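Local atomic coordinates of PKS (Streptomyces sp. CNQ431, PDB entry 5YDA), a protein that probably loads acyl extender units onto an acyl carrier protein, as the broadly selective acyltransferase domain of the splenocin polyketide synthase. Residues L254-P262 and T349-D357. Sequence-based numbering, arbitrary orientation.
Sequences LSLAAVNSP and TRRTVRFAD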
loop_
_atom_site.group_PDB
_atom_site.type_symbol
_atom_site.label_atom_id
_atom_site.label_comp_id
_atom_site.label_asym_id
_atom_site.label_seq_id
_atom_site.Cartn_x
_atom_site.Cartn_y
_atom_site.Cartn_z
ATOM N N LEU A 254 26.251 12.701 5.023
ATOM C CA LEU A 254 24.849 12.407 5.279
ATOM C C LEU A 254 23.974 13.131 4.270
ATOM O O LEU A 254 24.259 14.272 3.889
ATOM C CB LEU A 254 24.417 12.823 6.701
ATOM C CG LEU A 254 25.079 12.157 7.902
ATOM C CD1 LEU A 254 24.646 12.858 9.169
ATOM C CD2 LEU A 254 24.768 10.676 7.974
ATOM N N SER A 255 22.903 12.473 3.852
ATOM C CA SER A 255 21.877 13.111 3.045
ATOM C C SER A 255 20.523 12.876 3.697
ATOM O O SER A 255 20.298 11.860 4.370
ATOM C CB SER A 255 21.843 12.575 1.587
ATOM O OG SER A 255 23.141 12.504 1.016
ATOM N N LEU A 256 19.632 13.836 3.496
ATOM C CA LEU A 256 18.231 13.677 3.848
ATOM C C LEU A 256 17.592 12.719 2.840
ATOM O O LEU A 256 17.390 13.077 1.674
ATOM C CB LEU A 256 17.547 15.044 3.841
ATOM C CG LEU A 256 16.100 15.159 4.322
ATOM C CD1 LEU A 256 15.986 14.646 5.752
ATOM C CD2 LEU A 256 15.621 16.604 4.251
ATOM N N ALA A 257 17.277 11.499 3.281
ATOM C CA ALA A 257 16.789 10.483 2.356
ATOM C C ALA A 257 15.283 10.597 2.114
ATOM O O ALA A 257 14.821 10.360 0.995
ATOM C CB ALA A 257 17.149 9.089 2.875
ATOM N N ALA A 258 14.501 10.977 3.127
ATOM C CA ALA A 258 13.051 11.059 2.971
ATOM C C ALA A 258 12.492 12.056 3.972
ATOM O O ALA A 258 12.966 12.134 5.110
ATOM C CB ALA A 258 12.368 9.696 3.187
ATOM N N VAL A 259 11.477 12.803 3.549
ATOM C CA VAL A 259 10.668 13.614 4.450
ATOM C C VAL A 259 9.265 13.021 4.407
ATOM O O VAL A 259 8.499 13.264 3.464
ATOM C CB VAL A 259 10.680 15.096 4.065
ATOM C CG1 VAL A 259 9.781 15.915 4.999
ATOM C CG2 VAL A 259 12.109 15.625 4.103
ATOM N N ASN A 260 8.918 12.246 5.432
ATOM C CA ASN A 260 7.763 11.359 5.383
ATOM C C ASN A 260 6.497 11.935 6.006
ATOM O O ASN A 260 5.405 11.689 5.483
ATOM C CB ASN A 260 8.118 10.029 6.050
ATOM C CG ASN A 260 9.095 9.227 5.213
ATOM O OD1 ASN A 260 9.225 9.481 4.010
ATOM N ND2 ASN A 260 9.805 8.288 5.831
ATOM N N SER A 261 6.606 12.679 7.114
ATOM C CA SER A 261 5.478 13.315 7.790
ATOM C C SER A 261 6.028 14.330 8.792
ATOM O O SER A 261 7.249 14.368 9.027
ATOM C CB SER A 261 4.598 12.285 8.507
ATOM O OG SER A 261 5.113 12.015 9.798
ATOM N N PRO A 262 5.179 15.164 9.408
ATOM C CA PRO A 262 5.692 16.128 10.406
ATOM C C PRO A 262 6.457 15.497 11.572
ATOM O O PRO A 262 7.095 16.236 12.320
ATOM C CB PRO A 262 4.419 16.831 10.901
ATOM C CG PRO A 262 3.505 16.805 9.710
ATOM C CD PRO A 262 3.770 15.439 9.064
ATOM N N THR A 349 15.930 8.181 -7.670
ATOM C CA THR A 349 16.718 7.284 -6.833
ATOM C C THR A 349 17.785 8.023 -6.031
ATOM O O THR A 349 18.146 7.582 -4.931
ATOM C CB THR A 349 17.335 6.193 -7.722
ATOM O OG1 THR A 349 16.312 5.244 -8.065
ATOM C CG2 THR A 349 18.520 5.463 -7.050
ATOM N N ARG A 350 18.275 9.155 -6.533
ATOM C CA ARG A 350 19.304 9.902 -5.819
ATOM C C ARG A 350 18.728 10.878 -4.793
ATOM O O ARG A 350 19.342 11.104 -3.746
ATOM C CB ARG A 350 20.178 10.663 -6.823
ATOM C CG ARG A 350 21.166 11.632 -6.202
ATOM C CD ARG A 350 22.185 10.915 -5.343
ATOM N NE ARG A 350 23.097 11.850 -4.685
ATOM C CZ ARG A 350 22.780 12.608 -3.631
ATOM N NH1 ARG A 350 21.562 12.567 -3.095
ATOM N NH2 ARG A 350 23.687 13.422 -3.114
ATOM N N ARG A 351 17.566 11.447 -5.060
ATOM C CA ARG A 351 17.092 12.611 -4.334
ATOM C C ARG A 351 16.090 12.243 -3.247
ATOM O O ARG A 351 15.518 11.145 -3.211
ATOM C CB ARG A 351 16.477 13.621 -5.306
ATOM C CG ARG A 351 17.569 14.328 -6.136
ATOM C CD ARG A 351 17.025 15.327 -7.130
ATOM N NE ARG A 351 16.110 16.309 -6.543
ATOM C CZ ARG A 351 15.404 17.177 -7.268
ATOM N NH1 ARG A 351 15.524 17.178 -8.594
ATOM N NH2 ARG A 351 14.578 18.039 -6.681
ATOM N N THR A 352 15.900 13.199 -2.346
ATOM C CA THR A 352 15.013 13.038 -1.211
ATOM C C THR A 352 13.629 12.585 -1.650
ATOM O O THR A 352 13.052 13.120 -2.603
ATOM C CB THR A 352 14.927 14.370 -0.458
ATOM O OG1 THR A 352 16.257 14.805 -0.117
ATOM C CG2 THR A 352 14.071 14.222 0.820
ATOM N N VAL A 353 13.102 11.584 -0.950
ATOM C CA VAL A 353 11.701 11.202 -1.107
ATOM C C VAL A 353 10.843 12.256 -0.399
ATOM O O VAL A 353 10.772 12.300 0.836
ATOM C CB VAL A 353 11.437 9.791 -0.556
ATOM C CG1 VAL A 353 9.979 9.432 -0.669
ATOM C CG2 VAL A 353 12.281 8.756 -1.309
ATOM N N ARG A 354 10.192 13.111 -1.182
ATOM C CA ARG A 354 9.267 14.103 -0.642
ATOM C C ARG A 354 7.866 13.499 -0.481
ATOM O O ARG A 354 6.886 13.927 -1.092
ATOM C CB ARG A 354 9.238 15.334 -1.538
ATOM C CG ARG A 354 10.609 15.975 -1.778
ATOM C CD ARG A 354 10.990 16.885 -0.624
ATOM N NE ARG A 354 12.417 17.218 -0.618
ATOM C CZ ARG A 354 13.036 17.836 0.386
ATOM N NH1 ARG A 354 14.337 18.101 0.311
ATOM N NH2 ARG A 354 12.347 18.189 1.466
ATOM N N PHE A 355 7.762 12.497 0.394
ATOM C CA PHE A 355 6.478 11.812 0.528
ATOM C C PHE A 355 5.421 12.695 1.203
ATOM O O PHE A 355 4.268 12.743 0.757
ATOM C CB PHE A 355 6.641 10.508 1.304
ATOM C CG PHE A 355 5.375 9.722 1.378
ATOM C CD1 PHE A 355 4.977 8.935 0.310
ATOM C CD2 PHE A 355 4.560 9.794 2.499
ATOM C CE1 PHE A 355 3.808 8.225 0.367
ATOM C CE2 PHE A 355 3.388 9.075 2.556
ATOM C CZ PHE A 355 3.009 8.289 1.488
ATOM N N ALA A 356 5.782 13.370 2.301
ATOM C CA ALA A 356 4.809 14.191 3.023
ATOM C C ALA A 356 4.214 15.270 2.120
ATOM O O ALA A 356 2.994 15.484 2.109
ATOM C CB ALA A 356 5.460 14.823 4.255
ATOM N N ASP A 357 5.068 15.965 1.355
ATOM C CA ASP A 357 4.565 16.916 0.372
ATOM C C ASP A 357 3.694 16.223 -0.668
ATOM O O ASP A 357 2.646 16.752 -1.067
ATOM C CB ASP A 357 5.729 17.638 -0.304
ATOM C CG ASP A 357 6.500 18.513 0.654
ATOM O OD1 ASP A 357 5.887 19.008 1.626
ATOM O OD2 ASP A 357 7.720 18.693 0.449
HETATM O O HOH W 1 7.958 15.809 1.787
#
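Ala258 and Val353 form a single parallel beta bridge where the edge strand 254-261 of the small four-stranded antiparallel sheet meets the linker between helices 342-350 and 355-366. Val353 N donates to Ala257 O at 2.9 Å, and Val353 O accepts Val259 N at 2.8 Å, so Val353 bonds through both its N and its O to the residues flanking Ala258, the pattern of a parallel bridge. Upstream, Thr352 OG1 donates to Leu256 O (2.7 Å), 25° off the carbonyl plane; OG1 stands beside its own backbone N (chi1 -55°), which leaves CG2 to lie near Leu256 CG and Val259 CG2. That methyl also sits 3.6 Å above one face of the Arg354 guanidinium, toward its rim, while Arg354 NH2 reaches Val259 CG2. In the two-part acyltransferase architecture, this junction ties the ferredoxin-like small subdomain to the larger hydrolase-like one. Val353 packs beside what is probably the nucleophile elbow, and Asn260 OD1 accepts a hydrogen bond from His199 NE2. At the far end Val259 O takes Ala356 N (3.0 Å), in the carbonyl plane, and a water that also accepts from Asp357 N, joining the strand to the first turn of helix 355-366. Asn260 O meets the Phe355 ring at its edge, 3.6 Å from CD2.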